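Bifunctional purine biosynthetic protein ADE5,7 (PDB 7LVO) catalyses two ATP-dependent steps of de novo purine biosynthesis, with the piece described here forming its N-terminal glycinamide ribonucleotide synthetase half. Local coordinates at residues A[37-42]-A[62-67]; A[104-109]-A[128-133]; A[254-259]-A[342-347]; A[279-284]-A[375-380]. One frame throughout, in Å; residues are numbered along the deposited sequence.

Contact 1: A[37-42]-A[62-67]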
loop_
_atom_site.group_PDB
_atom_site.type_symbol
_atom_site.label_atom_id
_atom_site.label_comp_id
_atom_site.label_asym_id
_atom_site.label_seq_id
_atom_site.Cartn_x
_atom_site.Cartn_y
_atom_site.Cartn_z
ATOM N N ASP A 37 23.421 -5.828 -14.038
ATOM C CA ASP A 37 22.522 -6.607 -14.888
ATOM C C ASP A 37 21.558 -7.385 -13.999
ATOM O O ASP A 37 21.352 -8.589 -14.155
ATOM C CB ASP A 37 23.303 -7.536 -15.818
ATOM C CG ASP A 37 24.229 -8.470 -15.066
ATOM O OD1 ASP A 37 24.690 -8.098 -13.967
ATOM O OD2 ASP A 37 24.494 -9.576 -15.575
ATOM N N LEU A 38 20.939 -6.680 -13.058
ATOM C CA LEU A 38 20.142 -7.325 -12.030
ATOM C C LEU A 38 18.846 -7.896 -12.598
ATOM O O LEU A 38 18.308 -7.414 -13.597
ATOM C CB LEU A 38 19.819 -6.327 -10.925
ATOM C CG LEU A 38 21.015 -5.792 -10.138
ATOM C CD1 LEU A 38 20.595 -4.603 -9.290
ATOM C CD2 LEU A 38 21.617 -6.887 -9.278
ATOM N N SER A 39 18.353 -8.942 -11.940
ATOM C CA SER A 39 17.046 -9.524 -12.209
ATOM C C SER A 39 16.199 -9.341 -10.959
ATOM O O SER A 39 16.578 -9.813 -9.882
ATOM C CB SER A 39 17.162 -11.007 -12.568
ATOM O OG SER A 39 17.876 -11.173 -13.777
ATOM N N ILE A 40 15.071 -8.644 -11.099
ATOM C CA ILE A 40 14.173 -8.343 -9.991
ATOM C C ILE A 40 12.839 -9.030 -10.237
ATOM O O ILE A 40 12.318 -9.021 -11.357
ATOM C CB ILE A 40 13.975 -6.821 -9.821
ATOM C CG1 ILE A 40 15.294 -6.155 -9.420
ATOM C CG2 ILE A 40 12.896 -6.539 -8.786
ATOM C CD1 ILE A 40 15.256 -4.639 -9.468
ATOM N N LEU A 41 12.286 -9.624 -9.190
ATOM C CA LEU A 41 11.021 -10.344 -9.254
ATOM C C LEU A 41 9.979 -9.580 -8.453
ATOM O O LEU A 41 10.124 -9.417 -7.231
ATOM C CB LEU A 41 11.177 -11.762 -8.708
ATOM C CG LEU A 41 9.907 -12.592 -8.564
ATOM C CD1 LEU A 41 9.274 -12.869 -9.922
ATOM C CD2 LEU A 41 10.219 -13.893 -7.838
ATOM N N LEU A 42 8.938 -9.108 -9.143
ATOM C CA LEU A 42 7.821 -8.424 -8.508
ATOM C C LEU A 42 6.678 -9.409 -8.317
ATOM O O LEU A 42 6.231 -10.035 -9.286
ATOM C CB LEU A 42 7.357 -7.236 -9.351
ATOM C CG LEU A 42 8.387 -6.164 -9.662
ATOM C CD1 LEU A 42 7.727 -4.990 -10.373
ATOM C CD2 LEU A 42 9.089 -5.682 -8.400
ATOM N N VAL A 62 19.564 -2.486 -13.938
ATOM C CA VAL A 62 18.554 -3.532 -14.020
ATOM C C VAL A 62 18.475 -4.012 -15.461
ATOM O O VAL A 62 18.318 -3.203 -16.383
ATOM C CB VAL A 62 17.184 -3.028 -13.531
ATOM C CG1 VAL A 62 16.105 -4.072 -13.798
ATOM C CG2 VAL A 62 17.250 -2.679 -12.055
ATOM N N ALA A 63 18.578 -5.333 -15.653
ATOM C CA ALA A 63 18.454 -5.939 -16.968
ATOM C C ALA A 63 17.192 -6.769 -17.147
ATOM O O ALA A 63 16.816 -7.048 -18.290
ATOM C CB ALA A 63 19.671 -6.831 -17.256
ATOM N N ARG A 64 16.530 -7.162 -16.061
ATOM C CA ARG A 64 15.382 -8.056 -16.148
ATOM C C ARG A 64 14.404 -7.727 -15.033
ATOM O O ARG A 64 14.798 -7.631 -13.865
ATOM C CB ARG A 64 15.829 -9.521 -16.053
ATOM C CG ARG A 64 14.722 -10.540 -16.223
ATOM C CD ARG A 64 15.261 -11.953 -16.011
ATOM N NE ARG A 64 14.257 -12.979 -16.276
ATOM C CZ ARG A 64 14.419 -14.269 -16.009
ATOM N NH1 ARG A 64 15.527 -14.722 -15.450
ATOM N NH2 ARG A 64 13.442 -15.122 -16.306
ATOM N N ILE A 65 13.137 -7.546 -15.401
ATOM C CA ILE A 65 12.049 -7.321 -14.455
ATOM C C ILE A 65 10.992 -8.386 -14.711
ATOM O O ILE A 65 10.510 -8.525 -15.840
ATOM C CB ILE A 65 11.446 -5.916 -14.602
ATOM C CG1 ILE A 65 12.411 -4.846 -14.099
ATOM C CG2 ILE A 65 10.122 -5.824 -13.859
ATOM C CD1 ILE A 65 12.449 -4.713 -12.595
ATOM N N VAL A 66 10.646 -9.142 -13.675
ATOM C CA VAL A 66 9.656 -10.205 -13.768
ATOM C C VAL A 66 8.496 -9.843 -12.850
ATOM O O VAL A 66 8.694 -9.606 -11.653
ATOM C CB VAL A 66 10.247 -11.572 -13.394
ATOM C CG1 VAL A 66 9.171 -12.636 -13.433
ATOM C CG2 VAL A 66 11.393 -11.927 -14.322
ATOM N N VAL A 67 7.291 -9.806 -13.411
ATOM C CA VAL A 67 6.082 -9.463 -12.673
ATOM C C VAL A 67 5.244 -10.726 -12.584
ATOM O O VAL A 67 4.719 -11.205 -13.598
ATOM C CB VAL A 67 5.303 -8.320 -13.339
ATOM C CG1 VAL A 67 4.384 -7.665 -12.349
ATOM C CG2 VAL A 67 6.264 -7.311 -13.962
#
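Leu38 O accepts two backbone N-H groups at once, from Ala63 N at 2.9 Å and from Arg64 N at 3.0 Å. This shared acceptor accompanies a beta bulge: Leu38 pairs with Val62, but Ser39 already pairs with Arg64. Beyond it the parallel ladder is regular, Ile40 N bonding to Arg64 O and Val66 N to Ile40 O. On the face carrying Ile40 and Ile65, CD1 of Ile65 folds back to CB of Ile40 at 3.8 Å, while Ile40 reaches the other way, its CD1 meeting Val62 CG2 at 3.8 Å with the two side chains at about a right angle. The strands belong to a right-handed beta-alpha-beta unit of the parallel N-domain sheet, and its connecting helix 47-56 covers this face through Leu56. On the other face Leu41 has CG anti to the backbone N (chi1 173°), which turns CD1 across the strand gap to within 3.5 Å of Val66 CG1. Ser39 OG lies beside the extended Arg64 chain, 3.5 Å from Arg64 CD. Farther out, Glu104 forms a salt bridge with the Arg64 guanidinium, and Trp100 of helix 95-104 packs on both Arg64 and Val66.

Contact 2: A[104-109]-A[128-133]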
loop_
_atom_site.group_PDB
_atom_site.type_symbol
_atom_site.label_atom_id
_atom_site.label_comp_id
_atom_site.label_asym_id
_atom_site.label_seq_id
_atom_site.Cartn_x
_atom_site.Cartn_y
_atom_site.Cartn_z
ATOM N N GLU A 104 16.415 -19.105 -11.678
ATOM C CA GLU A 104 16.559 -17.959 -12.565
ATOM C C GLU A 104 17.569 -16.941 -12.057
ATOM O O GLU A 104 17.756 -15.901 -12.698
ATOM C CB GLU A 104 15.200 -17.277 -12.767
ATOM C CG GLU A 104 14.127 -18.188 -13.336
ATOM C CD GLU A 104 14.342 -18.499 -14.808
ATOM O OE1 GLU A 104 15.161 -17.812 -15.457
ATOM O OE2 GLU A 104 13.677 -19.424 -15.320
ATOM N N ASN A 105 18.213 -17.206 -10.922
ATOM C CA ASN A 105 19.214 -16.300 -10.358
ATOM C C ASN A 105 18.636 -14.901 -10.150
ATOM O O ASN A 105 19.213 -13.892 -10.563
ATOM C CB ASN A 105 20.462 -16.250 -11.243
ATOM C CG ASN A 105 21.266 -17.532 -11.182
ATOM O OD1 ASN A 105 21.440 -18.218 -12.189
ATOM N ND2 ASN A 105 21.758 -17.861 -9.994
ATOM N N ILE A 106 17.480 -14.850 -9.493
ATOM C CA ILE A 106 16.868 -13.573 -9.154
ATOM C C ILE A 106 17.694 -12.903 -8.066
ATOM O O ILE A 106 18.064 -13.535 -7.068
ATOM C CB ILE A 106 15.414 -13.772 -8.705
ATOM C CG1 ILE A 106 14.570 -14.304 -9.862
ATOM C CG2 ILE A 106 14.838 -12.462 -8.163
ATOM C CD1 ILE A 106 14.484 -13.380 -11.060
ATOM N N ASP A 107 17.988 -11.615 -8.253
ATOM C CA ASP A 107 18.807 -10.869 -7.315
ATOM C C ASP A 107 17.998 -10.142 -6.260
ATOM O O ASP A 107 18.569 -9.726 -5.245
ATOM C CB ASP A 107 19.662 -9.847 -8.072
ATOM C CG ASP A 107 20.559 -10.494 -9.111
ATOM O OD1 ASP A 107 21.385 -11.356 -8.730
ATOM O OD2 ASP A 107 20.427 -10.143 -10.305
ATOM N N LEU A 108 16.692 -9.982 -6.463
ATOM C CA LEU A 108 15.869 -9.237 -5.519
ATOM C C LEU A 108 14.401 -9.547 -5.776
ATOM O O LEU A 108 13.978 -9.645 -6.925
ATOM C CB LEU A 108 16.115 -7.727 -5.640
ATOM C CG LEU A 108 15.267 -6.825 -4.742
ATOM C CD1 LEU A 108 15.639 -7.013 -3.284
ATOM C CD2 LEU A 108 15.406 -5.368 -5.163
ATOM N N VAL A 109 13.639 -9.691 -4.696
ATOM C CA VAL A 109 12.204 -9.935 -4.746
ATOM C C VAL A 109 11.508 -8.794 -4.019
ATOM O O VAL A 109 11.883 -8.451 -2.887
ATOM C CB VAL A 109 11.829 -11.288 -4.117
ATOM C CG1 VAL A 109 10.322 -11.493 -4.145
ATOM C CG2 VAL A 109 12.536 -12.420 -4.831
ATOM N N VAL A 128 17.028 -19.416 0.674
ATOM C CA VAL A 128 17.766 -19.660 -0.558
ATOM C C VAL A 128 18.711 -18.513 -0.886
ATOM O O VAL A 128 19.266 -18.467 -1.989
ATOM C CB VAL A 128 16.814 -19.931 -1.736
ATOM C CG1 VAL A 128 16.099 -21.259 -1.537
ATOM C CG2 VAL A 128 15.808 -18.794 -1.884
ATOM N N GLY A 129 18.904 -17.581 0.041
ATOM C CA GLY A 129 19.846 -16.501 -0.171
ATOM C C GLY A 129 19.435 -15.470 -1.189
ATOM O O GLY A 129 20.301 -14.794 -1.749
ATOM N N ILE A 130 18.138 -15.330 -1.446
ATOM C CA ILE A 130 17.619 -14.300 -2.350
ATOM C C ILE A 130 17.068 -13.178 -1.481
ATOM O O ILE A 130 16.081 -13.398 -0.749
ATOM C CB ILE A 130 16.545 -14.867 -3.282
ATOM C CG1 ILE A 130 17.140 -15.951 -4.182
ATOM C CG2 ILE A 130 15.918 -13.750 -4.123
ATOM C CD1 ILE A 130 16.115 -16.676 -5.038
ATOM N N PRO A 131 17.638 -11.971 -1.523
ATOM C CA PRO A 131 17.161 -10.903 -0.640
ATOM C C PRO A 131 15.776 -10.412 -1.033
ATOM O O PRO A 131 15.365 -10.487 -2.194
ATOM C CB PRO A 131 18.211 -9.795 -0.814
ATOM C CG PRO A 131 18.781 -10.031 -2.175
ATOM C CD PRO A 131 18.767 -11.529 -2.378
ATOM N N VAL A 132 15.064 -9.880 -0.039
ATOM C CA VAL A 132 13.691 -9.428 -0.202
ATOM C C VAL A 132 13.573 -7.995 0.306
ATOM O O VAL A 132 13.975 -7.695 1.440
ATOM C CB VAL A 132 12.704 -10.339 0.550
ATOM C CG1 VAL A 132 11.313 -9.698 0.573
ATOM C CG2 VAL A 132 12.665 -11.724 -0.082
ATOM N N PHE A 133 13.032 -7.116 -0.528
ATOM C CA PHE A 133 12.645 -5.778 -0.088
ATOM C C PHE A 133 11.291 -5.907 0.597
ATOM O O PHE A 133 10.235 -5.860 -0.042
ATOM C CB PHE A 133 12.584 -4.798 -1.243
ATOM C CG PHE A 133 12.129 -3.416 -0.835
ATOM C CD1 PHE A 133 13.017 -2.521 -0.253
ATOM C CD2 PHE A 133 10.818 -3.031 -1.006
ATOM C CE1 PHE A 133 12.597 -1.261 0.122
ATOM C CE2 PHE A 133 10.387 -1.775 -0.631
ATOM C CZ PHE A 133 11.276 -0.886 -0.067
#
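Ile130 lays its CG2 methyl against Val109 CG2, 3.7 Å away, the two branched side chains meeting at a slant. The same methyl also lies 3.7 Å from Ile106 O, so it sits where the chain 104-109 passes from loop into strand. With CG2 anti to the backbone N and CG1 beside it (chi1 -63°), Ile130 presents both branches to that carbonyl. Phe125 of helix 121-126 and Ala101 of helix 95-104 close in on Ile130 from outside the pair.

Next along the chain, Pro131 turns its CG and CD carbons to Asp107 O, with CG 3.1 Å from the oxygen. Its own carbonyl then receives Val109 N at 3.1 Å, in the carbonyl plane. Phe133 N returns a bond to Val109 O at 2.9 Å, and the two bonds straddle Val132 in a single beta bridge. Val109 thereby joins the loop 128-133 to strand 108-111, one of the two edge strands of the parallel N-domain sheet within this chain. Leu108 CD1 lies alongside this bridge, 3.7 Å from Pro131 O and 3.8 Å from Phe133 N, and both Leu108 and Phe133 go on to pack against Leu358 of helix 354-362.

Proline has no N-H to offer, so Pro131 can enter the bridge through its carbonyl alone; both hydrogen bonds use Val109, and Asp107 O meets the proline ring carbons instead of an N-H.

Contact 3: A[254-259]-A[342-347]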
loop_
_atom_site.group_PDB
_atom_site.type_symbol
_atom_site.label_atom_id
_atom_site.label_comp_id
_atom_site.label_asym_id
_atom_site.label_seq_id
_atom_site.Cartn_x
_atom_site.Cartn_y
_atom_site.Cartn_z
ATOM N N PRO A 254 11.530 9.285 4.470
ATOM C CA PRO A 254 10.131 9.424 4.042
ATOM C C PRO A 254 10.013 9.960 2.627
ATOM O O PRO A 254 10.873 10.693 2.136
ATOM C CB PRO A 254 9.533 10.416 5.056
ATOM C CG PRO A 254 10.537 10.525 6.173
ATOM C CD PRO A 254 11.878 10.232 5.548
ATOM N N MET A 255 8.929 9.578 1.967
ATOM C CA MET A 255 8.509 10.209 0.726
ATOM C C MET A 255 7.529 11.328 1.038
ATOM O O MET A 255 7.008 11.423 2.153
ATOM C CB MET A 255 7.861 9.179 -0.191
ATOM C CG MET A 255 8.688 7.923 -0.429
ATOM S SD MET A 255 7.923 6.853 -1.671
ATOM C CE MET A 255 8.475 7.626 -3.175
ATOM N N PRO A 256 7.258 12.206 0.073
ATOM C CA PRO A 256 6.254 13.255 0.299
ATOM C C PRO A 256 4.932 12.653 0.751
ATOM O O PRO A 256 4.459 11.656 0.199
ATOM C CB PRO A 256 6.133 13.934 -1.070
ATOM C CG PRO A 256 7.462 13.691 -1.724
ATOM C CD PRO A 256 7.900 12.324 -1.254
ATOM N N ALA A 257 4.337 13.268 1.770
ATOM C CA ALA A 257 3.075 12.782 2.306
ATOM C C ALA A 257 2.003 12.792 1.225
ATOM O O ALA A 257 1.971 13.661 0.353
ATOM C CB ALA A 257 2.630 13.636 3.494
ATOM N N ALA A 258 1.115 11.807 1.288
ATOM C CA ALA A 258 0.059 11.649 0.303
ATOM C C ALA A 258 -1.291 11.557 0.997
ATOM O O ALA A 258 -1.381 11.304 2.197
ATOM C CB ALA A 258 0.291 10.400 -0.561
ATOM N N GLN A 259 -2.350 11.787 0.216
ATOM C CA GLN A 259 -3.719 11.593 0.665
ATOM C C GLN A 259 -4.447 10.726 -0.355
ATOM O O GLN A 259 -4.289 10.916 -1.564
ATOM C CB GLN A 259 -4.458 12.919 0.841
ATOM C CG GLN A 259 -4.102 13.654 2.122
ATOM C CD GLN A 259 -5.018 14.838 2.384
ATOM O OE1 GLN A 259 -4.811 15.930 1.852
ATOM N NE2 GLN A 259 -6.042 14.623 3.202
ATOM N N GLN A 342 1.412 4.876 -7.448
ATOM C CA GLN A 342 1.322 5.360 -8.825
ATOM C C GLN A 342 1.591 6.855 -8.919
ATOM O O GLN A 342 2.156 7.325 -9.914
ATOM C CB GLN A 342 -0.056 5.047 -9.407
ATOM C CG GLN A 342 -0.327 3.550 -9.608
ATOM C CD GLN A 342 -0.968 2.891 -8.399
ATOM O OE1 GLN A 342 -0.439 2.942 -7.283
ATOM N NE2 GLN A 342 -2.121 2.268 -8.616
ATOM N N ALA A 343 1.203 7.618 -7.898
ATOM C CA ALA A 343 1.476 9.052 -7.914
ATOM C C ALA A 343 2.884 9.365 -7.422
ATOM O O ALA A 343 3.568 10.205 -8.011
ATOM C CB ALA A 343 0.443 9.793 -7.065
ATOM N N LEU A 344 3.334 8.682 -6.364
ATOM C CA LEU A 344 4.630 8.999 -5.767
ATOM C C LEU A 344 5.781 8.648 -6.704
ATOM O O LEU A 344 6.801 9.351 -6.732
ATOM C CB LEU A 344 4.787 8.273 -4.443
ATOM C CG LEU A 344 3.938 8.784 -3.278
ATOM C CD1 LEU A 344 3.963 7.812 -2.098
ATOM C CD2 LEU A 344 4.402 10.158 -2.843
ATOM N N MET A 345 5.645 7.560 -7.466
ATOM C CA MET A 345 6.690 7.189 -8.412
ATOM C C MET A 345 6.959 8.316 -9.404
ATOM O O MET A 345 8.076 8.440 -9.921
ATOM C CB MET A 345 6.306 5.917 -9.160
ATOM C CG MET A 345 6.324 4.642 -8.310
ATOM S SD MET A 345 7.954 4.234 -7.655
ATOM C CE MET A 345 7.841 4.902 -6.003
ATOM N N LEU A 346 5.949 9.135 -9.692
ATOM C CA LEU A 346 6.121 10.256 -10.609
ATOM C C LEU A 346 6.809 11.454 -9.968
ATOM O O LEU A 346 7.094 12.424 -10.673
ATOM C CB LEU A 346 4.768 10.681 -11.172
ATOM C CG LEU A 346 4.248 9.874 -12.351
ATOM C CD1 LEU A 346 4.371 8.382 -12.109
ATOM C CD2 LEU A 346 2.807 10.252 -12.655
ATOM N N LEU A 347 7.079 11.413 -8.665
ATOM C CA LEU A 347 7.781 12.494 -7.983
ATOM C C LEU A 347 9.245 12.171 -7.714
ATOM O O LEU A 347 9.973 13.032 -7.213
ATOM C CB LEU A 347 7.084 12.839 -6.664
ATOM C CG LEU A 347 5.701 13.479 -6.776
ATOM C CD1 LEU A 347 5.143 13.780 -5.386
ATOM C CD2 LEU A 347 5.736 14.742 -7.613
#
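Met255 starts with CG beside its backbone N (chi1 -52°), runs extended through chi2 and bends at chi3 (82°), a course that delivers its CE methyl to the flank of Leu344. Leu344 also carries CG beside the backbone N (chi1 -72°), which points CG at the loop, where its two methyls part, CD1 to Met255 and CD2 to Pro256. The contact lies within the ATP-grasp part of the synthetase: the loop 254-259 links strand 252-254 to strand 259-263, and Leu344 belongs to the short helix 340-344.

Met255 CE lies 4.0 Å from Leu344 CB, and SD is 4.1 Å from Leu344 CD1, so the sulfur end slants across the leucine instead of meeting it head-on. Met345 bends at both chi2 and chi3, bringing its own CE within 4.0 Å of Met255 CE although its CB points away from the loop. Met345 also touches Ala51 and Leu52 of helix 47-56, whereas Phe246 and Tyr373 border Met255.

Pro256 adds a second patch. Its CG lies 4.3 Å from Leu347 CD1. No hydrogen bond links the two segments; backbone bonds to strand 240-248 hold the loop instead, Met255 pairing with Leu244 and Ala258 with Ser242, a predicted ATP-site residue. The Leu344 methyl CD2 rests against a carbonyl, 3.4 Å from Pro256 O.

Contact 4: A[279-284]-A[375-380]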
loop_
_atom_site.group_PDB
_atom_site.type_symbol
_atom_site.label_atom_id
_atom_site.label_comp_id
_atom_site.label_asym_id
_atom_site.label_seq_id
_atom_site.Cartn_x
_atom_site.Cartn_y
_atom_site.Cartn_z
ATOM N N TYR A 279 -2.881 11.862 -4.193
ATOM C CA TYR A 279 -2.092 13.006 -4.624
ATOM C C TYR A 279 -1.017 13.270 -3.578
ATOM O O TYR A 279 -1.158 12.902 -2.406
ATOM C CB TYR A 279 -2.961 14.253 -4.840
ATOM C CG TYR A 279 -3.825 14.620 -3.652
ATOM C CD1 TYR A 279 -5.056 14.017 -3.455
ATOM C CD2 TYR A 279 -3.401 15.563 -2.725
ATOM C CE1 TYR A 279 -5.851 14.344 -2.373
ATOM C CE2 TYR A 279 -4.187 15.895 -1.634
ATOM C CZ TYR A 279 -5.412 15.282 -1.468
ATOM O OH TYR A 279 -6.204 15.600 -0.387
ATOM N N ALA A 280 0.065 13.915 -4.020
ATOM C CA ALA A 280 1.193 14.215 -3.146
ATOM C C ALA A 280 2.039 15.285 -3.807
ATOM O O ALA A 280 2.083 15.353 -5.040
ATOM C CB ALA A 280 2.038 12.954 -2.879
ATOM N N PRO A 281 2.713 16.146 -3.023
ATOM C CA PRO A 281 2.631 16.218 -1.557
ATOM C C PRO A 281 1.284 16.764 -1.089
ATOM O O PRO A 281 0.779 17.704 -1.669
ATOM C CB PRO A 281 3.767 17.183 -1.174
ATOM C CG PRO A 281 4.645 17.260 -2.372
ATOM C CD PRO A 281 3.752 17.040 -3.560
ATOM N N ALA A 282 0.720 16.158 -0.061
ATOM C CA ALA A 282 -0.545 16.621 0.496
ATOM C C ALA A 282 -0.323 17.946 1.209
ATOM O O ALA A 282 0.379 17.970 2.229
ATOM C CB ALA A 282 -1.104 15.576 1.464
ATOM N N PRO A 283 -0.892 19.056 0.733
ATOM C CA PRO A 283 -0.647 20.345 1.404
ATOM C C PRO A 283 -0.980 20.339 2.885
ATOM O O PRO A 283 -0.359 21.078 3.662
ATOM C CB PRO A 283 -1.540 21.322 0.624
ATOM C CG PRO A 283 -1.700 20.699 -0.725
ATOM C CD PRO A 283 -1.728 19.205 -0.473
ATOM N N ILE A 284 -1.943 19.519 3.309
ATOM C CA ILE A 284 -2.320 19.494 4.716
ATOM C C ILE A 284 -1.187 18.984 5.597
ATOM O O ILE A 284 -1.154 19.286 6.796
ATOM C CB ILE A 284 -3.584 18.640 4.912
ATOM C CG1 ILE A 284 -4.163 18.862 6.308
ATOM C CG2 ILE A 284 -3.274 17.166 4.687
ATOM C CD1 ILE A 284 -5.516 18.223 6.508
ATOM N N GLN A 375 10.170 18.841 -7.819
ATOM C CA GLN A 375 9.218 19.853 -7.386
ATOM C C GLN A 375 7.880 19.657 -8.096
ATOM O O GLN A 375 7.801 19.075 -9.182
ATOM C CB GLN A 375 9.760 21.252 -7.658
ATOM C CG GLN A 375 11.123 21.517 -7.032
ATOM C CD GLN A 375 11.607 22.936 -7.259
ATOM O OE1 GLN A 375 10.833 23.891 -7.172
ATOM N NE2 GLN A 375 12.894 23.082 -7.558
ATOM N N GLY A 376 6.825 20.145 -7.461
ATOM C CA GLY A 376 5.485 19.997 -7.979
ATOM C C GLY A 376 4.690 18.924 -7.260
ATOM O O GLY A 376 5.014 18.492 -6.154
ATOM N N TYR A 377 3.628 18.477 -7.927
ATOM C CA TYR A 377 2.676 17.542 -7.350
ATOM C C TYR A 377 2.430 16.396 -8.317
ATOM O O TYR A 377 2.768 16.473 -9.496
ATOM C CB TYR A 377 1.340 18.239 -7.016
ATOM C CG TYR A 377 1.480 19.396 -6.049
ATOM C CD1 TYR A 377 1.917 20.638 -6.484
ATOM C CD2 TYR A 377 1.172 19.243 -4.705
ATOM C CE1 TYR A 377 2.045 21.699 -5.601
ATOM C CE2 TYR A 377 1.300 20.288 -3.818
ATOM C CZ TYR A 377 1.736 21.515 -4.269
ATOM O OH TYR A 377 1.865 22.565 -3.388
ATOM N N ALA A 378 1.835 15.326 -7.795
ATOM C CA ALA A 378 1.482 14.155 -8.589
ATOM C C ALA A 378 0.107 13.669 -8.154
ATOM O O ALA A 378 -0.259 13.761 -6.977
ATOM C CB ALA A 378 2.520 13.029 -8.427
ATOM N N VAL A 379 -0.648 13.138 -9.116
ATOM C CA VAL A 379 -2.016 12.699 -8.883
ATOM C C VAL A 379 -2.245 11.381 -9.608
ATOM O O VAL A 379 -1.702 11.144 -10.687
ATOM C CB VAL A 379 -3.046 13.748 -9.363
ATOM C CG1 VAL A 379 -4.463 13.270 -9.076
ATOM C CG2 VAL A 379 -2.781 15.100 -8.718
ATOM N N SER A 380 -3.065 10.521 -9.004
ATOM C CA SER A 380 -3.485 9.265 -9.610
ATOM C C SER A 380 -4.995 9.160 -9.492
ATOM O O SER A 380 -5.544 9.345 -8.404
ATOM C CB SER A 380 -2.816 8.060 -8.940
ATOM O OG SER A 380 -3.155 7.968 -7.566
#
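Two backbone hydrogen bonds join Ala280 and Ala378 as an antiparallel hydrogen-bonded pair: Ala280 N gives to Ala378 O at 3.0 Å, and Ala378 N gives to Ala280 O at 2.8 Å. Tyr279 and Val379 form the adjoining non-hydrogen-bonded pair, where Tyr279 CA-H also points at Ala378 O.

Apolar packing begins there, with Tyr279 CB against Val379 CG2 at 4.0 Å. The Tyr279 ring turns off from strand 377-380, because CG stands between the backbone N and the carbonyl carbon (chi1 53°), and its hydroxyl is hydrogen-bonded to Gln259. Just past the pairing, a cis peptide precedes Pro281 and its ring crosses Tyr377 at about a right angle, with Pro281 CD 3.6 Å from Tyr377 CD2. Pro283 CG adds a looser contact with Tyr377 CE2.

Carbon-oxygen contacts complete the set. Pro281 O lies in the plane of the Tyr377 ring, at its edge and 3.4 Å from CE2, while Pro281 CD sits 3.2 Å from Gly376 O. Helix 438-449 covers the Val379 side through Leu438, and Leu344 and Ala343 meet the alanines on the other. The contact is thus a strand pairing inside an antiparallel sheet that unites the ATP-grasp and C-terminal sequence regions of GAR synthetase.

The four contacts form two pairs. Contacts 1 and 2, centres 10 Å apart, share the parallel N-domain sheet, where strand 38-44 lies between 62-67 and 108-111; they follow one another along the chain. Contacts 3 and 4, centres 7 Å apart, have alternating segments. Contact 4 lies in the antiparallel sheet where strand 277-280 sits between 259-263 and 377-384, and the loop of contact 3 leads into strand 259-263. Backbone bonds and the Gln259-Tyr279 side-chain bond tie them together. The pairs do not touch: nearest atoms of contacts 2 and 3 are about 9 Å apart. Helix 47-56 spans the gap, covering contact 1 and reaching Met345 of contact 3, thereby linking N-domain and ATP-grasp regions.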